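Local coordinates for protein probable zinc protease PqqL (Escherichia coli, PDB 6OFT) that probably acts as a periplasmic zinc-dependent metalloendopeptidase of the M16 family, this chain being its first half, which carries the predicted zinc-binding motif, at residues Gly12-Asp15 with Arg19-Ile22; Leu34-His39 with Ala115-Trp120; Ile38-Leu43 with Gln191-Pro196; Ala53-His58 with Asp176-Val181; Tyr93-Tyr98 with Ser388-Thr393. One frame throughout, in Å; residues are numbered along the deposited sequence.

Contact 1 (Gly12-Asp15 with Arg19-Ile22); sequences GQLD and RYMI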
# COMPACT_ATOMS: atom_id res chain seq x y z
N GLY A 12 20.97 -5.60 9.23
CA GLY A 12 21.68 -6.79 9.67
C GLY A 12 20.76 -7.81 10.27
O GLY A 12 19.54 -7.63 10.30
N GLN A 13 21.35 -8.88 10.77
CA GLN A 13 20.63 -9.99 11.35
C GLN A 13 21.30 -10.44 12.64
O GLN A 13 22.54 -10.45 12.73
CB GLN A 13 20.64 -11.16 10.34
CG GLN A 13 19.36 -11.97 10.31
CD GLN A 13 19.40 -13.09 9.29
OE1 GLN A 13 20.46 -13.45 8.77
NE2 GLN A 13 18.24 -13.67 8.99
N LEU A 14 20.50 -10.82 13.63
CA LEU A 14 21.00 -11.39 14.88
C LEU A 14 21.28 -12.88 14.58
O LEU A 14 20.75 -13.39 13.59
CB LEU A 14 19.95 -11.23 16.01
CG LEU A 14 19.63 -9.77 16.46
CD1 LEU A 14 18.56 -9.76 17.52
CD2 LEU A 14 20.87 -9.05 16.98
N ASP A 15 22.10 -13.59 15.41
CA ASP A 15 22.40 -15.02 15.16
C ASP A 15 21.15 -15.91 15.13
O ASP A 15 21.15 -16.95 14.47
CB ASP A 15 23.44 -15.59 16.14
CG ASP A 15 24.83 -15.03 15.99
OD1 ASP A 15 25.14 -14.46 14.92
OD2 ASP A 15 25.62 -15.15 16.95
N ARG A 19 15.95 -10.00 11.71
CA ARG A 19 16.55 -8.92 10.94
C ARG A 19 16.25 -7.60 11.62
O ARG A 19 15.26 -7.50 12.34
CB ARG A 19 16.02 -8.90 9.50
CG ARG A 19 16.58 -9.99 8.56
CD ARG A 19 15.74 -10.07 7.28
NE ARG A 19 14.56 -10.91 7.48
CZ ARG A 19 13.56 -11.07 6.61
NH1 ARG A 19 13.57 -10.41 5.45
NH2 ARG A 19 12.55 -11.88 6.89
N TYR A 20 17.10 -6.60 11.41
CA TYR A 20 16.85 -5.26 11.97
C TYR A 20 17.21 -4.20 10.97
O TYR A 20 18.04 -4.43 10.09
CB TYR A 20 17.56 -5.04 13.32
CG TYR A 20 19.03 -5.40 13.31
CD1 TYR A 20 19.99 -4.48 12.89
CD2 TYR A 20 19.47 -6.63 13.77
CE1 TYR A 20 21.35 -4.82 12.86
CE2 TYR A 20 20.82 -6.97 13.77
CZ TYR A 20 21.76 -6.05 13.32
OH TYR A 20 23.09 -6.38 13.34
N MET A 21 16.55 -3.04 11.08
CA MET A 21 16.77 -1.87 10.23
C MET A 21 16.71 -0.68 11.13
O MET A 21 15.73 -0.49 11.85
CB MET A 21 15.71 -1.76 9.13
CG MET A 21 15.56 -2.99 8.28
SD MET A 21 14.44 -2.66 6.92
CE MET A 21 15.57 -2.84 5.56
N ILE A 22 17.79 0.09 11.15
CA ILE A 22 17.92 1.30 11.98
C ILE A 22 18.18 2.51 11.09
O ILE A 22 19.08 2.49 10.26
CB ILE A 22 19.00 1.15 13.08
CG1 ILE A 22 18.71 -0.07 14.00
CG2 ILE A 22 19.15 2.47 13.90
CD1 ILE A 22 19.93 -0.60 14.67
O HOH W 1 23.71 -8.78 14.48
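Arg-19 faces Gln-13 as the non-hydrogen-bonded pair of the antiparallel hairpin built from strands 10-13 and 19-24, both side chains standing on the same side of the sheet. They meet through their aliphatic parts, Arg-19 CG lying 3.8 Å from Gln-13 CG, with amide and guanidinium planes turned 75° apart. Their polar ends go elsewhere: Gln-13 NE2 bonds to Gly-17 O in the connecting loop, and Arg-19 NH2 makes a weak hydrogen bond to Asn-197 O. Tyr-20 follows, forming the hydrogen-bonded pair with Gly-12. Tyr-20 N donates to Gly-12 O at 2.9 Å, and Gly-12 N answers to Tyr-20 O at a longer 3.3 Å. With CG set between the backbone N and the carbonyl carbon (chi1 50°), the tyrosine ring folds back over Gly-12, whose CA makes a CH-pi contact 4.0 Å from the ring centroid. Leu-14 CD2 adds an apolar touch to Tyr-20 CE2 at 3.8 Å. In the ring plane a water bridges Tyr-20 OH and Gln-13 O, 2.7 Å from each. With no side chain on that face, the glycine backbone lets the ring lie flat on it, Gly-12 O 3.6 Å above the ring plane, while the water ties the hydroxyl down.

Contact 2 (Leu34-His39 with Ala115-Trp120); sequences LWLQIH and AIFSEW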
# COMPACT_ATOMS: atom_id res chain seq x y z
N LEU A 34 9.41 2.30 17.06
CA LEU A 34 9.88 0.92 17.23
C LEU A 34 8.76 0.07 16.67
O LEU A 34 7.64 0.11 17.19
CB LEU A 34 10.15 0.59 18.72
CG LEU A 34 11.14 1.47 19.49
CD1 LEU A 34 11.18 1.06 20.95
CD2 LEU A 34 12.56 1.40 18.89
N TRP A 35 9.03 -0.60 15.54
CA TRP A 35 8.04 -1.43 14.87
C TRP A 35 8.55 -2.85 14.73
O TRP A 35 9.67 -3.05 14.23
CB TRP A 35 7.72 -0.92 13.44
CG TRP A 35 6.94 0.36 13.29
CD1 TRP A 35 6.74 1.34 14.23
CD2 TRP A 35 6.36 0.84 12.07
NE1 TRP A 35 6.01 2.37 13.69
CE2 TRP A 35 5.77 2.10 12.36
CE3 TRP A 35 6.28 0.34 10.76
CZ2 TRP A 35 5.14 2.87 11.37
CZ3 TRP A 35 5.61 1.09 9.79
CH2 TRP A 35 5.04 2.33 10.11
N LEU A 36 7.71 -3.83 15.11
CA LEU A 36 8.01 -5.24 14.92
C LEU A 36 7.18 -5.69 13.72
O LEU A 36 5.93 -5.65 13.76
CB LEU A 36 7.72 -6.09 16.17
CG LEU A 36 7.88 -7.62 15.97
CD1 LEU A 36 9.36 -8.00 15.61
CD2 LEU A 36 7.36 -8.40 17.19
N GLN A 37 7.87 -6.13 12.67
CA GLN A 37 7.24 -6.55 11.43
C GLN A 37 7.31 -8.06 11.22
O GLN A 37 8.39 -8.62 11.06
CB GLN A 37 7.85 -5.76 10.25
CG GLN A 37 7.44 -6.23 8.84
CD GLN A 37 8.27 -5.53 7.81
OE1 GLN A 37 9.49 -5.67 7.75
NE2 GLN A 37 7.63 -4.73 6.98
N ILE A 38 6.14 -8.71 11.20
CA ILE A 38 6.01 -10.14 10.93
C ILE A 38 5.76 -10.21 9.45
O ILE A 38 4.79 -9.61 8.99
CB ILE A 38 4.86 -10.82 11.75
CG1 ILE A 38 4.80 -10.36 13.25
CG2 ILE A 38 4.89 -12.35 11.61
CD1 ILE A 38 6.03 -10.56 14.14
N HIS A 39 6.58 -10.96 8.71
CA HIS A 39 6.44 -11.05 7.25
C HIS A 39 5.35 -12.01 6.79
O HIS A 39 5.49 -12.67 5.74
CB HIS A 39 7.80 -11.37 6.60
CG HIS A 39 8.82 -10.29 6.78
ND1 HIS A 39 9.15 -9.43 5.75
CD2 HIS A 39 9.56 -9.97 7.87
CE1 HIS A 39 10.08 -8.62 6.23
NE2 HIS A 39 10.36 -8.90 7.50
N ALA A 115 11.22 -5.04 26.18
CA ALA A 115 10.88 -6.25 26.93
C ALA A 115 9.50 -6.77 26.50
O ALA A 115 9.34 -7.98 26.34
CB ALA A 115 10.91 -5.97 28.42
N ILE A 116 8.54 -5.84 26.23
CA ILE A 116 7.20 -6.16 25.72
C ILE A 116 7.33 -6.74 24.29
O ILE A 116 6.66 -7.72 23.98
CB ILE A 116 6.24 -4.94 25.80
CG1 ILE A 116 5.91 -4.58 27.27
CG2 ILE A 116 4.95 -5.20 25.00
CD1 ILE A 116 5.22 -3.25 27.50
N PHE A 117 8.20 -6.15 23.44
CA PHE A 117 8.41 -6.66 22.07
C PHE A 117 8.97 -8.08 22.08
O PHE A 117 8.56 -8.91 21.27
CB PHE A 117 9.32 -5.73 21.24
CG PHE A 117 8.62 -4.58 20.53
CD1 PHE A 117 7.76 -4.82 19.47
CD2 PHE A 117 8.87 -3.26 20.89
CE1 PHE A 117 7.15 -3.76 18.78
CE2 PHE A 117 8.27 -2.20 20.20
CZ PHE A 117 7.41 -2.46 19.15
N SER A 118 9.90 -8.36 23.01
CA SER A 118 10.50 -9.69 23.18
C SER A 118 9.43 -10.78 23.47
O SER A 118 9.49 -11.86 22.90
CB SER A 118 11.54 -9.65 24.29
OG SER A 118 12.30 -10.85 24.28
N GLU A 119 8.42 -10.45 24.30
CA GLU A 119 7.32 -11.34 24.65
C GLU A 119 6.26 -11.43 23.57
O GLU A 119 5.62 -12.46 23.45
CB GLU A 119 6.71 -10.96 26.00
CG GLU A 119 7.75 -11.04 27.10
CD GLU A 119 7.31 -11.79 28.34
OE1 GLU A 119 6.09 -11.91 28.57
OE2 GLU A 119 8.21 -12.25 29.08
N TRP A 120 6.07 -10.37 22.75
CA TRP A 120 5.11 -10.49 21.65
C TRP A 120 5.69 -11.49 20.64
O TRP A 120 4.94 -12.22 20.00
CB TRP A 120 4.89 -9.13 20.98
CG TRP A 120 3.97 -8.20 21.72
CD1 TRP A 120 3.06 -8.53 22.68
CD2 TRP A 120 3.86 -6.78 21.53
NE1 TRP A 120 2.37 -7.41 23.09
CE2 TRP A 120 2.83 -6.32 22.38
CE3 TRP A 120 4.52 -5.85 20.70
CZ2 TRP A 120 2.44 -4.98 22.43
CZ3 TRP A 120 4.13 -4.52 20.75
CH2 TRP A 120 3.10 -4.10 21.60
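Phe-117 sets its ring from helix 107-122 against strand 31-38, landing on Leu-34 and Leu-36. Leu-36 presses on it with CB, 3.5 Å from Phe-117 CD1 and equally close to CE1. Two residues back, Leu-34 CB meets the other flank of the ring at Phe-117 CE2, 3.7 Å away. The closest approach is to a polar atom: Leu-34 O stands 3.2 Å from Phe-117 CZ, obliquely to the ring. The two leucines differ in how they turn. Leu-36 carries its CG opposite the backbone N (chi1 174°), whereas Leu-34 has its CG beside the N, and both leave CB to do the touching.

Further out, the ring of Phe-201, on neighbouring strand 199-205, meets Phe-117 edge-to-face. The strand and helix segments run almost parallel, 8° between their directions, with axes 10.2 Å apart at closest approach, a helix laid along one side of the six-stranded sheet of this M16 domain. Trp-35 points to the other side, where helix 378-391 receives it. Helix 107-122 is tied down by Glu-119, which forms a salt bridge with Lys-65 and hydrogen bonds with Thr-64 and Thr-66, and by Ser-118 OG, bonded to Asn-219 O.

No hydrogen bond joins the two segments, so the grip between them is essentially apolar, with the Phe-117 ring carrying nearly all of it. Even the carbonyl of Leu-34 only packs against CZ, and the residue pairs through its backbone with Val-100 instead.

Contact 3 (Ile38-Leu43 with Gln191-Pro196); sequences IHTGSL and QRWYQP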
# COMPACT_ATOMS: atom_id res chain seq x y z
N ILE A 38 6.14 -8.71 11.20
CA ILE A 38 6.01 -10.14 10.93
C ILE A 38 5.76 -10.21 9.45
O ILE A 38 4.79 -9.61 8.99
CB ILE A 38 4.86 -10.82 11.75
CG1 ILE A 38 4.80 -10.36 13.25
CG2 ILE A 38 4.89 -12.35 11.61
CD1 ILE A 38 6.03 -10.56 14.14
N HIS A 39 6.58 -10.96 8.71
CA HIS A 39 6.44 -11.05 7.25
C HIS A 39 5.35 -12.01 6.79
O HIS A 39 5.49 -12.67 5.74
CB HIS A 39 7.80 -11.37 6.60
CG HIS A 39 8.82 -10.29 6.78
ND1 HIS A 39 9.15 -9.43 5.75
CD2 HIS A 39 9.56 -9.97 7.87
CE1 HIS A 39 10.08 -8.62 6.23
NE2 HIS A 39 10.36 -8.90 7.50
N THR A 40 4.25 -12.09 7.58
CA THR A 40 3.10 -12.95 7.33
C THR A 40 1.84 -12.20 7.73
O THR A 40 1.77 -11.65 8.84
CB THR A 40 3.20 -14.27 8.13
OG1 THR A 40 4.38 -14.98 7.78
CG2 THR A 40 1.96 -15.18 7.94
N GLY A 41 0.87 -12.22 6.82
CA GLY A 41 -0.47 -11.67 6.99
C GLY A 41 -1.53 -12.73 6.70
O GLY A 41 -1.29 -13.92 6.91
N SER A 42 -2.69 -12.31 6.22
CA SER A 42 -3.81 -13.20 5.92
C SER A 42 -3.57 -14.14 4.74
O SER A 42 -4.23 -15.17 4.69
CB SER A 42 -5.08 -12.39 5.69
OG SER A 42 -4.88 -11.50 4.61
N LEU A 43 -2.68 -13.79 3.77
CA LEU A 43 -2.46 -14.66 2.59
C LEU A 43 -2.11 -16.10 2.97
O LEU A 43 -2.56 -17.04 2.32
CB LEU A 43 -1.39 -14.12 1.62
CG LEU A 43 -1.65 -12.80 0.88
CD1 LEU A 43 -0.44 -12.39 0.09
CD2 LEU A 43 -2.83 -12.87 -0.04
N GLN A 191 2.81 -19.88 16.58
CA GLN A 191 4.08 -20.60 16.66
C GLN A 191 4.62 -21.00 15.27
O GLN A 191 5.84 -21.09 15.10
CB GLN A 191 4.01 -21.79 17.64
CG GLN A 191 3.67 -21.34 19.06
CD GLN A 191 3.82 -22.39 20.13
OE1 GLN A 191 4.46 -22.16 21.16
NE2 GLN A 191 3.21 -23.56 19.95
N ARG A 192 3.74 -21.15 14.27
CA ARG A 192 4.10 -21.46 12.89
C ARG A 192 4.82 -20.29 12.21
O ARG A 192 5.81 -20.50 11.51
CB ARG A 192 2.84 -21.83 12.07
CG ARG A 192 3.09 -22.21 10.60
CD ARG A 192 2.20 -23.35 10.09
NE ARG A 192 0.77 -23.08 10.27
CZ ARG A 192 -0.04 -23.80 11.03
NH1 ARG A 192 0.41 -24.88 11.66
NH2 ARG A 192 -1.32 -23.47 11.15
N TRP A 193 4.31 -19.05 12.39
CA TRP A 193 4.80 -17.87 11.69
C TRP A 193 5.61 -16.89 12.53
O TRP A 193 6.41 -16.14 11.96
CB TRP A 193 3.61 -17.15 11.03
CG TRP A 193 2.86 -18.04 10.07
CD1 TRP A 193 1.64 -18.62 10.28
CD2 TRP A 193 3.32 -18.52 8.81
NE1 TRP A 193 1.30 -19.40 9.20
CE2 TRP A 193 2.31 -19.35 8.28
CE3 TRP A 193 4.50 -18.32 8.05
CZ2 TRP A 193 2.43 -19.99 7.03
CZ3 TRP A 193 4.60 -18.92 6.80
CH2 TRP A 193 3.57 -19.74 6.30
N TYR A 194 5.40 -16.85 13.87
CA TYR A 194 6.13 -15.93 14.76
C TYR A 194 7.40 -16.57 15.28
O TYR A 194 7.47 -17.03 16.43
CB TYR A 194 5.25 -15.39 15.91
CG TYR A 194 4.20 -14.38 15.50
CD1 TYR A 194 3.20 -14.71 14.59
CD2 TYR A 194 4.14 -13.13 16.11
CE1 TYR A 194 2.21 -13.80 14.24
CE2 TYR A 194 3.12 -12.22 15.81
CZ TYR A 194 2.16 -12.56 14.87
OH TYR A 194 1.18 -11.66 14.54
N GLN A 195 8.40 -16.64 14.40
CA GLN A 195 9.74 -17.17 14.67
C GLN A 195 10.74 -16.14 14.15
O GLN A 195 10.36 -15.40 13.23
CB GLN A 195 9.94 -18.58 14.08
CG GLN A 195 9.04 -19.69 14.72
CD GLN A 195 9.03 -19.76 16.24
OE1 GLN A 195 9.93 -19.30 16.93
NE2 GLN A 195 7.99 -20.36 16.82
N PRO A 196 11.96 -15.99 14.76
CA PRO A 196 12.86 -14.87 14.40
C PRO A 196 13.21 -14.66 12.94
O PRO A 196 13.28 -13.51 12.55
CB PRO A 196 14.12 -15.15 15.23
CG PRO A 196 13.62 -15.84 16.41
CD PRO A 196 12.50 -16.73 15.92
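Ile-38 and Thr-40 each lay a branch over an aromatic face at the end of helix 183-193, where Tyr-194 forms the centre of an inverse gamma turn. Trp-193 is the first residue of that turn, and the two rings serve two different partners. Ile-38 holds CG1 beside its backbone N (chi1 -43°), which places that carbon over the Tyr-194 ring, 4.0 Å from its centroid, in a CH-pi contact. Its CD1 follows onto the same ring, 3.7 Å from Tyr-194 CE2. The phenol end reaches on to Tyr-98, OH to OH, and the Tyr-194 side chain lies about 5 Å from that of Glu-57, the predicted proton acceptor. Thr-40 turns CG2 opposite its backbone N, setting the methyl 3.9 Å from the centroid of the five-membered ring of Trp-193. On the other face of that indole lies Arg-192 CG, so the ring is sandwiched between two aliphatic carbons. With a serine in place of Trp-193, the Thr-40 methyl would probably lose its aromatic platform and a gap would open beside Arg-192. The hydroxyl of Thr-40 is hydrogen-bonded to Asn-198 and Asn-231, yet its OG1 also rests 3.4 Å from Trp-193 CE3.

Contact 4 (Ala53-His58 with Asp176-Val181); sequences AHFVEH and DTVATV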
# COMPACT_ATOMS: atom_id res chain seq x y z
N ALA A 53 -4.79 -14.51 11.29
CA ALA A 53 -3.64 -13.59 11.37
C ALA A 53 -4.02 -12.32 12.14
O ALA A 53 -3.27 -11.87 13.00
CB ALA A 53 -3.13 -13.23 9.98
N HIS A 54 -5.23 -11.78 11.86
CA HIS A 54 -5.79 -10.57 12.48
C HIS A 54 -6.19 -10.83 13.94
O HIS A 54 -5.98 -9.97 14.80
CB HIS A 54 -6.94 -10.03 11.61
CG HIS A 54 -7.70 -8.87 12.19
ND1 HIS A 54 -9.04 -8.99 12.52
CD2 HIS A 54 -7.30 -7.61 12.46
CE1 HIS A 54 -9.40 -7.81 13.00
NE2 HIS A 54 -8.38 -6.95 12.99
N PHE A 55 -6.75 -12.02 14.22
CA PHE A 55 -7.13 -12.44 15.58
C PHE A 55 -5.86 -12.55 16.45
O PHE A 55 -5.84 -12.00 17.56
CB PHE A 55 -7.93 -13.76 15.57
CG PHE A 55 -8.86 -14.03 16.75
CD1 PHE A 55 -8.45 -13.77 18.05
CD2 PHE A 55 -10.10 -14.62 16.55
CE1 PHE A 55 -9.30 -14.03 19.14
CE2 PHE A 55 -10.95 -14.90 17.64
CZ PHE A 55 -10.54 -14.61 18.93
N VAL A 56 -4.77 -13.18 15.92
CA VAL A 56 -3.47 -13.30 16.61
C VAL A 56 -2.93 -11.91 17.03
O VAL A 56 -2.49 -11.74 18.16
CB VAL A 56 -2.42 -14.14 15.80
CG1 VAL A 56 -0.99 -13.92 16.31
CG2 VAL A 56 -2.76 -15.62 15.82
N GLU A 57 -3.01 -10.92 16.10
CA GLU A 57 -2.58 -9.53 16.29
C GLU A 57 -3.25 -8.89 17.51
O GLU A 57 -2.57 -8.33 18.36
CB GLU A 57 -2.85 -8.73 15.01
CG GLU A 57 -2.41 -7.27 15.06
CD GLU A 57 -3.55 -6.33 14.73
OE1 GLU A 57 -3.97 -5.57 15.62
OE2 GLU A 57 -4.04 -6.38 13.58
N HIS A 58 -4.58 -9.03 17.62
CA HIS A 58 -5.37 -8.56 18.76
C HIS A 58 -4.94 -9.25 20.07
O HIS A 58 -4.86 -8.61 21.12
CB HIS A 58 -6.87 -8.81 18.49
CG HIS A 58 -7.51 -7.74 17.68
ND1 HIS A 58 -8.45 -6.89 18.22
CD2 HIS A 58 -7.32 -7.39 16.38
CE1 HIS A 58 -8.80 -6.06 17.25
NE2 HIS A 58 -8.15 -6.32 16.13
N ASP A 176 -17.62 -16.58 11.45
CA ASP A 176 -17.83 -17.95 11.89
C ASP A 176 -16.50 -18.57 12.34
O ASP A 176 -16.50 -19.38 13.27
CB ASP A 176 -18.56 -18.77 10.81
CG ASP A 176 -19.95 -18.22 10.50
OD1 ASP A 176 -20.06 -17.33 9.62
OD2 ASP A 176 -20.93 -18.66 11.15
N THR A 177 -15.37 -18.14 11.75
CA THR A 177 -14.04 -18.59 12.19
C THR A 177 -13.70 -17.86 13.51
O THR A 177 -13.24 -18.50 14.47
CB THR A 177 -13.00 -18.38 11.10
OG1 THR A 177 -13.41 -19.10 9.94
CG2 THR A 177 -11.59 -18.83 11.52
N VAL A 178 -13.98 -16.54 13.57
CA VAL A 178 -13.78 -15.67 14.74
C VAL A 178 -14.53 -16.22 15.98
O VAL A 178 -13.97 -16.23 17.09
CB VAL A 178 -14.12 -14.18 14.38
CG1 VAL A 178 -14.24 -13.29 15.62
CG2 VAL A 178 -13.11 -13.61 13.40
N ALA A 179 -15.75 -16.75 15.77
CA ALA A 179 -16.60 -17.31 16.82
C ALA A 179 -16.17 -18.69 17.34
O ALA A 179 -16.37 -18.97 18.52
CB ALA A 179 -18.05 -17.38 16.34
N THR A 180 -15.58 -19.56 16.47
CA THR A 180 -15.24 -20.96 16.78
C THR A 180 -13.75 -21.32 16.95
O THR A 180 -13.46 -22.35 17.57
CB THR A 180 -15.84 -21.88 15.71
OG1 THR A 180 -15.28 -21.54 14.45
CG2 THR A 180 -17.37 -21.82 15.66
N VAL A 181 -12.83 -20.52 16.39
CA VAL A 181 -11.38 -20.79 16.47
C VAL A 181 -10.94 -20.96 17.94
O VAL A 181 -11.29 -20.16 18.80
CB VAL A 181 -10.53 -19.75 15.67
CG1 VAL A 181 -10.52 -18.37 16.33
CG2 VAL A 181 -9.11 -20.26 15.42
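Val-178 O is approached from two directions: Phe-55 CE2 comes up to it at 3.3 Å, and Arg-135 NH1 hydrogen-bonds to it. The oxygen lies near the plane of the phenyl ring, at its edge, so it faces the slightly positive C-H rim rather than the pi cloud. The same arginine reaches Val-181 O through NH2, and thus clasps two carbonyls where helix 175-180 gives out.

Phe-55 gets there by carrying CG roughly opposite its backbone N (chi1 -156°), which sends the ring outward from helix 52-59. Val-181 CG1 lies against the same corner of the ring, 3.7 Å from Phe-55 CE2, the two side chains lying antiparallel, each running past the other. Val-178 CG1 touches more loosely, 4.2 Å from Phe-55 CE2.

Phe-55 is the residue after His-54 in the sequence HFVEH, the inverted zinc motif HXXEH of the M16 peptidases. His-54 and His-58 are predicted zinc ligands, Glu-57 the predicted proton acceptor, and Glu-134, the third predicted ligand, hydrogen-bonds through OE1 to His-58 ND1. The Phe-55 ring also packs on Val-131, Glu-134 and Ile-138 of helix 128-144, and on Leu-186. On helix 175-180 itself, Thr-180 OG1 donates to Asp-176 O at 2.7 Å, while Val-181 N bonds to Thr-177 O at 2.8 Å.

Contact 5 (Tyr93-Tyr98 with Ser388-Thr393); sequences YDETVY and SSLNNT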
# COMPACT_ATOMS: atom_id res chain seq x y z
N TYR A 93 -2.70 -8.26 4.05
CA TYR A 93 -2.54 -9.50 3.29
C TYR A 93 -1.12 -10.05 3.46
O TYR A 93 -0.93 -11.25 3.56
CB TYR A 93 -2.75 -9.20 1.80
CG TYR A 93 -4.15 -8.78 1.43
CD1 TYR A 93 -5.15 -9.73 1.26
CD2 TYR A 93 -4.46 -7.44 1.20
CE1 TYR A 93 -6.44 -9.35 0.90
CE2 TYR A 93 -5.75 -7.05 0.86
CZ TYR A 93 -6.74 -8.01 0.69
OH TYR A 93 -8.01 -7.66 0.32
N ASP A 94 -0.13 -9.16 3.50
CA ASP A 94 1.30 -9.45 3.47
C ASP A 94 2.04 -9.48 4.79
O ASP A 94 3.13 -10.04 4.84
CB ASP A 94 2.00 -8.41 2.56
CG ASP A 94 1.30 -8.15 1.25
OD1 ASP A 94 1.11 -9.11 0.48
OD2 ASP A 94 0.94 -6.99 1.00
N GLU A 95 1.52 -8.80 5.82
CA GLU A 95 2.25 -8.68 7.08
C GLU A 95 1.36 -8.34 8.27
O GLU A 95 0.20 -7.94 8.12
CB GLU A 95 3.33 -7.57 6.95
CG GLU A 95 2.76 -6.21 6.59
CD GLU A 95 3.70 -5.05 6.36
OE1 GLU A 95 4.92 -5.19 6.57
OE2 GLU A 95 3.19 -3.97 5.97
N THR A 96 1.98 -8.44 9.46
CA THR A 96 1.40 -8.05 10.74
C THR A 96 2.46 -7.15 11.34
O THR A 96 3.62 -7.55 11.41
CB THR A 96 1.10 -9.25 11.64
OG1 THR A 96 0.51 -10.29 10.87
CG2 THR A 96 0.17 -8.88 12.76
N VAL A 97 2.10 -5.93 11.72
CA VAL A 97 3.07 -4.98 12.26
C VAL A 97 2.60 -4.44 13.60
O VAL A 97 1.43 -4.06 13.74
CB VAL A 97 3.41 -3.83 11.24
CG1 VAL A 97 4.44 -2.85 11.81
CG2 VAL A 97 3.94 -4.39 9.92
N TYR A 98 3.54 -4.37 14.58
CA TYR A 98 3.32 -3.89 15.95
C TYR A 98 4.12 -2.62 16.14
O TYR A 98 5.33 -2.61 15.89
CB TYR A 98 3.69 -4.98 16.96
CG TYR A 98 2.88 -6.24 16.75
CD1 TYR A 98 1.65 -6.41 17.37
CD2 TYR A 98 3.32 -7.25 15.88
CE1 TYR A 98 0.87 -7.54 17.14
CE2 TYR A 98 2.55 -8.38 15.64
CZ TYR A 98 1.33 -8.52 16.29
OH TYR A 98 0.58 -9.65 16.11
N SER A 388 10.01 -1.21 2.08
CA SER A 388 11.25 -1.72 1.47
C SER A 388 11.58 -3.08 2.06
O SER A 388 11.97 -4.01 1.33
CB SER A 388 12.41 -0.75 1.70
OG SER A 388 12.05 0.51 1.19
N SER A 389 11.39 -3.21 3.37
CA SER A 389 11.62 -4.45 4.11
C SER A 389 10.67 -5.57 3.64
O SER A 389 11.11 -6.71 3.42
CB SER A 389 11.45 -4.21 5.60
OG SER A 389 11.69 -5.41 6.32
N LEU A 390 9.38 -5.24 3.49
CA LEU A 390 8.38 -6.21 3.06
C LEU A 390 8.66 -6.73 1.63
O LEU A 390 8.55 -7.94 1.36
CB LEU A 390 6.99 -5.57 3.14
CG LEU A 390 5.81 -6.42 2.66
CD1 LEU A 390 5.39 -7.40 3.73
CD2 LEU A 390 4.63 -5.54 2.25
N ASN A 391 9.04 -5.83 0.72
CA ASN A 391 9.26 -6.14 -0.69
C ASN A 391 10.66 -6.57 -1.04
O ASN A 391 10.88 -6.93 -2.20
CB ASN A 391 8.84 -4.96 -1.56
CG ASN A 391 7.35 -4.72 -1.50
OD1 ASN A 391 6.88 -3.74 -0.92
ND2 ASN A 391 6.59 -5.61 -2.10
N ASN A 392 11.60 -6.54 -0.06
CA ASN A 392 13.02 -6.86 -0.23
C ASN A 392 13.63 -6.00 -1.36
O ASN A 392 14.31 -6.50 -2.26
CB ASN A 392 13.25 -8.38 -0.39
CG ASN A 392 14.69 -8.83 -0.25
OD1 ASN A 392 15.46 -8.33 0.58
ND2 ASN A 392 15.08 -9.78 -1.08
N THR A 393 13.32 -4.70 -1.32
CA THR A 393 13.78 -3.74 -2.31
C THR A 393 14.65 -2.73 -1.60
O THR A 393 14.34 -2.38 -0.46
CB THR A 393 12.62 -3.05 -3.06
OG1 THR A 393 11.79 -2.38 -2.12
CG2 THR A 393 11.82 -4.01 -3.94
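Helix 378-391 packs against the six-stranded sheet of the M16 domain, and Leu-390 is the residue it sets on Asp-94 and Glu-95, just ahead of strand 96-103. No hydrogen bond crosses here; the leucine methyls rest on the carbon and oxygen atoms of two acidic residues. Leu-390 turns CG opposite its backbone N (chi1 178°), pushing both methyls out from the helix. CD1 does most of the touching, 3.7 Å from Asp-94 CB and 3.6 Å from Asp-94 O. Leu-390 CD2 lies 3.9 Å from Asp-94 CB, the two side chains crossing at about a right angle. The acids have their polar partners elsewhere: Asp-94 OD2 forms a salt bridge with Lys-312, on strand 303-314 of the chain's other sheet, and Glu-95 OE2 is hydrogen-bonded to Tyr-90 OH. Glu-95 OE1 binds Gln-37 NE2, so each carboxylate oxygen has its own partner, and the chain crosses the leucine obliquely. An alanine here would lack the branched end with both methyls and is likely to open a gap over Asp-94 CB and the Glu-95 side chain. Besides its bond to Gln-37, Glu-95 OE1 lies 3.6 Å from Leu-390 CD1.

Overall arrangement
Contacts 1, 2 and 5 all reach the six-stranded sheet, contact 1 at its outermost hairpin and contacts 2 and 5 through the neighbouring strands 31-38 and 96-103. Helix 378-391 of contact 5 is fastened to contact 2 by Gln-37 OE1 and Ser-389 OG, 2.6 Å apart, and packs on contact 1 through Met-21. Contacts 2 and 3 share Ile-38 and His-39, their centres about 12 Å apart. Contact 3 joins contact 5 through Tyr-194 OH and Tyr-98 OH, also 2.6 Å apart. Contact 4 holds most of the predicted zinc site; Tyr-98 OH approaches Glu-57 CA to 3.2 Å, whereas contact 1 lies about 30 Å from contact 4, centre to centre.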